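Local coordinates for calcineurin-like phosphoesterase domain-containing protein (Aquifex aeolicus, PDB 1XM7) that is of unknown function but belongs to the calcineurin-like phosphoesterases and is therefore probably a hydrolase, at residues 10-15 / 51-56; 23-28 / 169-174. One frame throughout, in Å; residues are numbered along the deposited sequence.

Contact 1: residues 10-15 / 51-56; sequences THFYHE and GDFTWH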
ATOM      1  N   THR A  10       6.641  -0.376  -0.538  1.00 26.94           N
ATOM      2  CA  THR A  10       7.585  -1.177  -1.294  1.00 26.47           C
ATOM      3  C   THR A  10       9.025  -0.705  -1.087  1.00 27.79           C
ATOM      4  O   THR A  10       9.967  -1.508  -1.132  1.00 27.32           O
ATOM      5  CB  THR A  10       7.222  -1.155  -2.776  1.00 24.78           C
ATOM      6  OG1 THR A  10       6.909   0.183  -3.167  1.00 25.61           O
ATOM      7  CG2 THR A  10       6.011  -2.028  -3.025  1.00 25.09           C
ATOM      8  N   HIS A  11       9.187   0.594  -0.841  1.00 28.41           N
ATOM      9  CA  HIS A  11      10.501   1.176  -0.605  1.00 29.11           C
ATOM     10  C   HIS A  11      11.542   0.739  -1.630  1.00 30.11           C
ATOM     11  O   HIS A  11      12.677   0.404  -1.271  1.00 31.19           O
ATOM     12  CB  HIS A  11      11.005   0.811   0.797  1.00 30.01           C
ATOM     13  CG  HIS A  11      10.439   1.661   1.897  1.00 32.40           C
ATOM     14  ND1 HIS A  11       9.183   1.460   2.429  1.00 33.68           N
ATOM     15  CD2 HIS A  11      10.963   2.719   2.563  1.00 32.26           C
ATOM     16  CE1 HIS A  11       8.958   2.355   3.374  1.00 32.06           C
ATOM     17  NE2 HIS A  11      10.022   3.130   3.474  1.00 32.82           N
ATOM     18  N   PHE A  12      11.163   0.730  -2.903  1.00 29.19           N
ATOM     19  CA  PHE A  12      12.099   0.342  -3.945  1.00 28.26           C
ATOM     20  C   PHE A  12      13.343   1.200  -3.821  1.00 28.08           C
ATOM     21  O   PHE A  12      13.253   2.413  -3.685  1.00 27.72           O
ATOM     22  CB  PHE A  12      11.491   0.540  -5.332  1.00 26.53           C
ATOM     23  CG  PHE A  12      10.419  -0.449  -5.677  1.00 25.44           C
ATOM     24  CD1 PHE A  12      10.684  -1.814  -5.671  1.00 25.95           C
ATOM     25  CD2 PHE A  12       9.154  -0.014  -6.058  1.00 25.59           C
ATOM     26  CE1 PHE A  12       9.708  -2.735  -6.047  1.00 24.83           C
ATOM     27  CE2 PHE A  12       8.169  -0.926  -6.436  1.00 23.67           C
ATOM     28  CZ  PHE A  12       8.446  -2.288  -6.431  1.00 24.26           C
ATOM     29  N   TYR A  13      14.502   0.554  -3.855  1.00 29.30           N
ATOM     30  CA  TYR A  13      15.782   1.240  -3.771  1.00 29.85           C
ATOM     31  C   TYR A  13      16.149   1.764  -2.399  1.00 31.01           C
ATOM     32  O   TYR A  13      17.173   2.428  -2.248  1.00 32.10           O
ATOM     33  CB  TYR A  13      15.844   2.378  -4.790  1.00 27.43           C
ATOM     34  CG  TYR A  13      15.981   1.900  -6.219  1.00 27.67           C
ATOM     35  CD1 TYR A  13      14.957   2.091  -7.147  1.00 26.94           C
ATOM     36  CD2 TYR A  13      17.141   1.259  -6.646  1.00 28.74           C
ATOM     37  CE1 TYR A  13      15.092   1.658  -8.462  1.00 27.42           C
ATOM     38  CE2 TYR A  13      17.283   0.822  -7.956  1.00 27.81           C
ATOM     39  CZ  TYR A  13      16.260   1.024  -8.853  1.00 28.09           C
ATOM     40  OH  TYR A  13      16.405   0.566 -10.135  1.00 29.98           O
ATOM     41  N   HIS A  14      15.323   1.493  -1.396  1.00 33.08           N
ATOM     42  CA  HIS A  14      15.668   1.940  -0.051  1.00 34.51           C
ATOM     43  C   HIS A  14      16.539   0.857   0.586  1.00 36.17           C
ATOM     44  O   HIS A  14      16.132   0.144   1.513  1.00 36.36           O
ATOM     45  CB  HIS A  14      14.435   2.181   0.817  1.00 33.67           C
ATOM     46  CG  HIS A  14      14.758   2.863   2.113  1.00 33.71           C
ATOM     47  ND1 HIS A  14      13.835   3.035   3.123  1.00 31.62           N
ATOM     48  CD2 HIS A  14      15.914   3.413   2.560  1.00 32.15           C
ATOM     49  CE1 HIS A  14      14.410   3.656   4.138  1.00 29.93           C
ATOM     50  NE2 HIS A  14      15.669   3.897   3.821  1.00 31.07           N
ATOM     51  N   GLU A  15      17.746   0.756   0.046  1.00 37.42           N
ATOM     52  CA  GLU A  15      18.768  -0.204   0.442  1.00 39.41           C
ATOM     53  C   GLU A  15      18.971  -0.301   1.948  1.00 38.37           C
ATOM     54  O   GLU A  15      19.190  -1.384   2.478  1.00 39.39           O
ATOM     55  CB  GLU A  15      20.064   0.217  -0.240  1.00 41.91           C
ATOM     56  CG  GLU A  15      21.251  -0.701  -0.145  1.00 47.70           C
ATOM     57  CD  GLU A  15      22.442  -0.105  -0.907  1.00 53.43           C
ATOM     58  OE1 GLU A  15      23.022   0.904  -0.428  1.00 56.01           O
ATOM     59  OE2 GLU A  15      22.781  -0.625  -2.001  1.00 54.65           O
ATOM     60  N   GLY A  51       1.219   3.884  -0.722  1.00 25.69           N
ATOM     61  CA  GLY A  51       2.245   4.648  -0.038  1.00 25.38           C
ATOM     62  C   GLY A  51       3.686   4.184  -0.012  1.00 23.96           C
ATOM     63  O   GLY A  51       3.973   2.997   0.125  1.00 24.48           O
ATOM     64  N   ASP A  52       4.585   5.166  -0.111  1.00 22.66           N
ATOM     65  CA  ASP A  52       6.028   4.966  -0.102  1.00 22.86           C
ATOM     66  C   ASP A  52       6.475   3.961  -1.159  1.00 22.40           C
ATOM     67  O   ASP A  52       6.974   2.878  -0.872  1.00 22.19           O
ATOM     68  CB  ASP A  52       6.482   4.582   1.307  1.00 22.63           C
ATOM     69  CG  ASP A  52       6.329   5.742   2.291  1.00 21.45           C
ATOM     70  OD1 ASP A  52       6.592   5.572   3.498  1.00 19.37           O
ATOM     71  OD2 ASP A  52       5.944   6.842   1.843  1.00 22.24           O
ATOM     72  N   PHE A  53       6.273   4.384  -2.401  1.00 21.98           N
ATOM     73  CA  PHE A  53       6.577   3.636  -3.600  1.00 22.15           C
ATOM     74  C   PHE A  53       8.066   3.402  -3.811  1.00 23.91           C
ATOM     75  O   PHE A  53       8.553   2.277  -3.659  1.00 22.56           O
ATOM     76  CB  PHE A  53       5.991   4.385  -4.801  1.00 19.70           C
ATOM     77  CG  PHE A  53       6.357   3.790  -6.132  1.00 18.79           C
ATOM     78  CD1 PHE A  53       6.072   2.462  -6.420  1.00 19.97           C
ATOM     79  CD2 PHE A  53       6.963   4.562  -7.103  1.00 17.26           C
ATOM     80  CE1 PHE A  53       6.387   1.923  -7.650  1.00 18.29           C
ATOM     81  CE2 PHE A  53       7.281   4.031  -8.337  1.00 15.42           C
ATOM     82  CZ  PHE A  53       6.994   2.712  -8.612  1.00 17.19           C
ATOM     83  N   THR A  54       8.786   4.461  -4.173  1.00 24.27           N
ATOM     84  CA  THR A  54      10.218   4.348  -4.424  1.00 24.75           C
ATOM     85  C   THR A  54      11.030   5.321  -3.583  1.00 28.34           C
ATOM     86  O   THR A  54      10.563   6.423  -3.260  1.00 28.34           O
ATOM     87  CB  THR A  54      10.539   4.585  -5.918  1.00 22.99           C
ATOM     88  OG1 THR A  54      11.920   4.305  -6.158  1.00 22.31           O
ATOM     89  CG2 THR A  54      10.239   6.008  -6.317  1.00 20.40           C
ATOM     90  N   TRP A  55      12.250   4.910  -3.237  1.00 30.10           N
ATOM     91  CA  TRP A  55      13.124   5.737  -2.417  1.00 32.16           C
ATOM     92  C   TRP A  55      13.748   6.872  -3.234  1.00 31.88           C
ATOM     93  O   TRP A  55      14.022   7.940  -2.704  1.00 34.13           O
ATOM     94  CB  TRP A  55      14.203   4.874  -1.751  1.00 34.54           C
ATOM     95  CG  TRP A  55      14.637   5.423  -0.421  1.00 36.90           C
ATOM     96  CD1 TRP A  55      15.900   5.812  -0.058  1.00 37.77           C
ATOM     97  CD2 TRP A  55      13.787   5.734   0.691  1.00 35.88           C
ATOM     98  NE1 TRP A  55      15.883   6.356   1.209  1.00 36.99           N
ATOM     99  CE2 TRP A  55      14.601   6.322   1.688  1.00 35.24           C
ATOM    100  CE3 TRP A  55      12.420   5.578   0.937  1.00 36.17           C
ATOM    101  CZ2 TRP A  55      14.088   6.759   2.908  1.00 35.03           C
ATOM    102  CZ3 TRP A  55      11.907   6.013   2.153  1.00 37.01           C
ATOM    103  CH2 TRP A  55      12.744   6.600   3.123  1.00 36.68           C
ATOM    104  N   HIS A  56      13.969   6.643  -4.520  1.00 31.78           N
ATOM    105  CA  HIS A  56      14.508   7.668  -5.409  1.00 32.60           C
ATOM    106  C   HIS A  56      14.185   7.236  -6.838  1.00 33.04           C
ATOM    107  O   HIS A  56      13.697   6.125  -7.047  1.00 33.03           O
ATOM    108  CB  HIS A  56      16.011   7.831  -5.214  1.00 34.44           C
ATOM    109  CG  HIS A  56      16.799   6.599  -5.523  1.00 36.37           C
ATOM    110  ND1 HIS A  56      16.961   6.123  -6.807  1.00 35.12           N
ATOM    111  CD2 HIS A  56      17.478   5.752  -4.714  1.00 34.81           C
ATOM    112  CE1 HIS A  56      17.710   5.035  -6.775  1.00 35.82           C
ATOM    113  NE2 HIS A  56      18.036   4.788  -5.518  1.00 35.83           N
TER

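Contact 2: residues 23-28 / 169-174; sequences EVRFKG and ANVEWN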
ATOM      1  N   GLU A  23      15.067  -7.843  10.438  1.00 50.05           N
ATOM      2  CA  GLU A  23      14.102  -8.902  10.625  1.00 51.47           C
ATOM      3  C   GLU A  23      13.430  -9.353   9.327  1.00 50.07           C
ATOM      4  O   GLU A  23      13.534 -10.516   8.945  1.00 51.77           O
ATOM      5  CB  GLU A  23      13.037  -8.429  11.610  1.00 56.38           C
ATOM      6  CG  GLU A  23      13.503  -8.307  13.063  1.00 61.14           C
ATOM      7  CD  GLU A  23      13.564  -9.660  13.767  1.00 64.73           C
ATOM      8  OE1 GLU A  23      13.632  -9.679  15.021  1.00 65.73           O
ATOM      9  OE2 GLU A  23      13.548 -10.706  13.066  1.00 65.70           O
ATOM     10  N   VAL A  24      12.752  -8.433   8.650  1.00 46.93           N
ATOM     11  CA  VAL A  24      12.037  -8.759   7.422  1.00 43.50           C
ATOM     12  C   VAL A  24      12.699  -8.420   6.095  1.00 40.81           C
ATOM     13  O   VAL A  24      12.621  -9.196   5.150  1.00 40.02           O
ATOM     14  CB  VAL A  24      10.665  -8.101   7.420  1.00 43.54           C
ATOM     15  CG1 VAL A  24       9.744  -8.854   8.338  1.00 44.75           C
ATOM     16  CG2 VAL A  24      10.789  -6.656   7.872  1.00 43.82           C
ATOM     17  N   ARG A  25      13.324  -7.254   6.014  1.00 39.84           N
ATOM     18  CA  ARG A  25      13.975  -6.826   4.781  1.00 38.90           C
ATOM     19  C   ARG A  25      15.304  -7.545   4.558  1.00 38.72           C
ATOM     20  O   ARG A  25      16.077  -7.780   5.489  1.00 38.86           O
ATOM     21  CB  ARG A  25      14.187  -5.310   4.795  1.00 38.85           C
ATOM     22  CG  ARG A  25      12.899  -4.498   4.887  1.00 36.83           C
ATOM     23  CD  ARG A  25      12.143  -4.422   3.562  1.00 36.12           C
ATOM     24  NE  ARG A  25      10.896  -3.665   3.701  1.00 35.34           N
ATOM     25  CZ  ARG A  25      10.201  -3.140   2.693  1.00 34.25           C
ATOM     26  NH1 ARG A  25      10.612  -3.276   1.440  1.00 32.61           N
ATOM     27  NH2 ARG A  25       9.083  -2.470   2.945  1.00 33.51           N
ATOM     28  N   PHE A  26      15.563  -7.865   3.296  1.00 38.39           N
ATOM     29  CA  PHE A  26      16.753  -8.592   2.886  1.00 37.21           C
ATOM     30  C   PHE A  26      17.162  -8.103   1.511  1.00 36.99           C
ATOM     31  O   PHE A  26      16.330  -7.599   0.761  1.00 37.61           O
ATOM     32  CB  PHE A  26      16.390 -10.055   2.782  1.00 36.76           C
ATOM     33  CG  PHE A  26      15.207 -10.295   1.891  1.00 37.75           C
ATOM     34  CD1 PHE A  26      15.361 -10.364   0.505  1.00 36.89           C
ATOM     35  CD2 PHE A  26      13.923 -10.392   2.429  1.00 38.02           C
ATOM     36  CE1 PHE A  26      14.252 -10.524  -0.332  1.00 37.67           C
ATOM     37  CE2 PHE A  26      12.800 -10.553   1.594  1.00 37.29           C
ATOM     38  CZ  PHE A  26      12.968 -10.619   0.214  1.00 37.16           C
ATOM     39  N   LYS A  27      18.432  -8.283   1.166  1.00 36.40           N
ATOM     40  CA  LYS A  27      18.920  -7.863  -0.139  1.00 36.83           C
ATOM     41  C   LYS A  27      18.142  -8.547  -1.277  1.00 36.94           C
ATOM     42  O   LYS A  27      17.884  -9.749  -1.238  1.00 36.42           O
ATOM     43  CB  LYS A  27      20.412  -8.167  -0.263  1.00 37.39           C
ATOM     44  CG  LYS A  27      21.015  -7.652  -1.558  1.00 41.52           C
ATOM     45  CD  LYS A  27      22.538  -7.741  -1.565  1.00 43.80           C
ATOM     46  CE  LYS A  27      23.111  -7.066  -2.811  1.00 46.43           C
ATOM     47  NZ  LYS A  27      22.542  -5.693  -3.040  1.00 47.85           N
ATOM     48  N   GLY A  28      17.759  -7.769  -2.284  1.00 36.33           N
ATOM     49  CA  GLY A  28      17.010  -8.327  -3.393  1.00 34.52           C
ATOM     50  C   GLY A  28      15.514  -8.419  -3.141  1.00 33.72           C
ATOM     51  O   GLY A  28      14.844  -9.278  -3.718  1.00 34.02           O
ATOM     52  N   ALA A 169      -1.771  -3.425   4.043  1.00 33.33           N
ATOM     53  CA  ALA A 169      -1.246  -3.834   2.739  1.00 31.55           C
ATOM     54  C   ALA A 169       0.282  -3.752   2.600  1.00 32.29           C
ATOM     55  O   ALA A 169       0.826  -4.026   1.528  1.00 33.36           O
ATOM     56  CB  ALA A 169      -1.892  -3.014   1.660  1.00 29.48           C
ATOM     57  N   ASN A 170       0.967  -3.377   3.679  1.00 32.52           N
ATOM     58  CA  ASN A 170       2.427  -3.255   3.683  1.00 31.72           C
ATOM     59  C   ASN A 170       3.074  -4.589   3.338  1.00 31.41           C
ATOM     60  O   ASN A 170       2.734  -5.613   3.918  1.00 32.01           O
ATOM     61  CB  ASN A 170       2.906  -2.789   5.063  1.00 31.27           C
ATOM     62  CG  ASN A 170       4.410  -2.562   5.126  1.00 31.59           C
ATOM     63  OD1 ASN A 170       4.872  -1.590   5.724  1.00 31.81           O
ATOM     64  ND2 ASN A 170       5.179  -3.460   4.524  1.00 32.32           N
ATOM     65  N   VAL A 171       4.015  -4.569   2.402  1.00 31.17           N
ATOM     66  CA  VAL A 171       4.701  -5.786   1.972  1.00 31.58           C
ATOM     67  C   VAL A 171       5.270  -6.604   3.120  1.00 32.00           C
ATOM     68  O   VAL A 171       5.155  -7.823   3.128  1.00 33.32           O
ATOM     69  CB  VAL A 171       5.849  -5.468   0.989  1.00 30.82           C
ATOM     70  CG1 VAL A 171       5.283  -4.968  -0.322  1.00 29.54           C
ATOM     71  CG2 VAL A 171       6.786  -4.433   1.592  1.00 30.17           C
ATOM     72  N   GLU A 172       5.874  -5.929   4.093  1.00 32.18           N
ATOM     73  CA  GLU A 172       6.477  -6.604   5.238  1.00 32.40           C
ATOM     74  C   GLU A 172       5.526  -7.503   6.034  1.00 33.13           C
ATOM     75  O   GLU A 172       5.969  -8.396   6.758  1.00 32.71           O
ATOM     76  CB  GLU A 172       7.110  -5.581   6.184  1.00 32.31           C
ATOM     77  CG  GLU A 172       8.265  -4.808   5.586  1.00 33.33           C
ATOM     78  CD  GLU A 172       9.037  -4.031   6.632  1.00 33.18           C
ATOM     79  OE1 GLU A 172       9.970  -3.300   6.265  1.00 33.66           O
ATOM     80  OE2 GLU A 172       8.716  -4.150   7.828  1.00 34.94           O
ATOM     81  N   TRP A 173       4.226  -7.272   5.911  1.00 33.81           N
ATOM     82  CA  TRP A 173       3.259  -8.081   6.641  1.00 35.52           C
ATOM     83  C   TRP A 173       2.656  -9.181   5.799  1.00 36.13           C
ATOM     84  O   TRP A 173       2.083 -10.128   6.337  1.00 37.82           O
ATOM     85  CB  TRP A 173       2.115  -7.222   7.170  1.00 35.78           C
ATOM     86  CG  TRP A 173       2.479  -6.375   8.335  1.00 37.04           C
ATOM     87  CD1 TRP A 173       2.597  -5.017   8.356  1.00 35.73           C
ATOM     88  CD2 TRP A 173       2.757  -6.826   9.670  1.00 37.14           C
ATOM     89  NE1 TRP A 173       2.929  -4.592   9.619  1.00 36.48           N
ATOM     90  CE2 TRP A 173       3.033  -5.680  10.446  1.00 36.44           C
ATOM     91  CE3 TRP A 173       2.799  -8.086  10.283  1.00 35.71           C
ATOM     92  CZ2 TRP A 173       3.348  -5.755  11.812  1.00 36.29           C
ATOM     93  CZ3 TRP A 173       3.112  -8.161  11.637  1.00 36.23           C
ATOM     94  CH2 TRP A 173       3.383  -7.000  12.385  1.00 36.32           C
ATOM     95  N   ASN A 174       2.775  -9.064   4.481  1.00 36.17           N
ATOM     96  CA  ASN A 174       2.184 -10.063   3.607  1.00 36.17           C
ATOM     97  C   ASN A 174       3.182 -10.825   2.756  1.00 36.21           C
ATOM     98  O   ASN A 174       2.857 -11.279   1.667  1.00 36.88           O
ATOM     99  CB  ASN A 174       1.121  -9.409   2.721  1.00 34.20           C
ATOM    100  CG  ASN A 174       0.285  -8.397   3.482  1.00 34.52           C
ATOM    101  OD1 ASN A 174       0.544  -7.197   3.428  1.00 36.29           O
ATOM    102  ND2 ASN A 174      -0.704  -8.878   4.219  1.00 33.69           N
TER

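Contact 1: residues 10-15 / 51-56
His-14 lays its imidazole flat over the six-membered ring of Trp-55, centroids 3.5 Å apart and planes turned by only 6°. The imidazole is put there by chi1 of -170°, which sets CG anti to the backbone N; His-14 CB meanwhile lies over the face of the indole's five-membered ring in a CH-pi contact. His-11 meets the same indole by its CD2, 3.5 Å from Trp-55 CZ3, the two rings almost level but displaced, with little overlap. An alanine in place of Trp-55 would remove the indole and probably leave His-14 and His-11 less firmly oriented. A single beta bridge, Phe-12 with Thr-54, joins the two loops: Trp-55 N gives Phe-12 O a bond of 2.7 Å, nearly along the C=O axis. Thr-10 OG1, which also bonds His-49, lies 2.7 Å from Phe-53 O, and Phe-12 N grips the same carbonyl. The Phe-12 ring turns its edge toward the face of Phe-53, planes at 86°. The first loop holds the end of an Asp-X-His motif (Asp-9 to His-11), the second the Gly-51/Asp-52 pair, as in metallophosphoesterases. Asp-52 OD2 accepts the backbone N-H of His-81. The cross-loop bonds thus hold His-11 near Asp-52, consistent with this family's metal-centred hydrolytic chemistry.

Contact 2: residues 23-28 / 169-174
Arg-25 NE points its N-H straight at Glu-172 OE1, 2.8 Å away, in a salt bridge whose N-H...O angle is 178°. The oxygen lies in the guanidinium plane, at its edge, and accepts the N-H on its anti lone pair, the one turned away from OE2. The guanidinium and carboxylate planes stand 72° apart. Val-171 packs at the far end of the guanidinium, its CG2 3.3 Å from Arg-25 NH2. Val-24 comes across the glutamate side chain and sets CG2 3.3 Å from Glu-172 OE2. The arginine reaches this place by a bend at chi2 (-77°), followed by an extended chi3, whereas the glutamate chain runs out straight beyond CG. In the calcineurin-like phosphoesterase fold the contact joins the loop between helices 17-20 and 29-38 to the one between strands 166-168 and 179-180. There, residues 171-173 form a short 3-10 turn, in which Trp-173 N bonds Asn-170 O at 3.0 Å, which is likely to help fix the direction in which Glu-172 leaves the backbone. A second shell fixes both charged groups. Glu-172 OE2 takes the backbone N-H of Trp-150 and Arg-25 NH2 bonds the carbonyl oxygen of Asp-9, so the salt bridge has the single prong from NE and no second one between NH2 and OE2. The guanidinium also makes a cation-pi contact with Phe-29.

Along the chain the segments alternate, 10-15, 23-28, 51-56 and 169-174, so contacts 1 and 2 interlock although their centres lie about 12 Å apart. Arg-25 connects them: its NH1 is 3.2 Å from Thr-10 O, a probable hydrogen bond, and Thr-10 CG2 packs against Val-171 CG1. Contact 1 joins loops that follow two neighbouring parallel strands of the five-stranded sheet, 4-7 and 46-49. Contact 2 brings in the loop after strand 166-168, an outermost strand of the four-stranded sheet. Helix 29-38 touches both, with Ile-33 against Thr-10, Phe-12 and Val-171. Loops from the two sheets are thus tied together, as around the active site of related phosphoesterases.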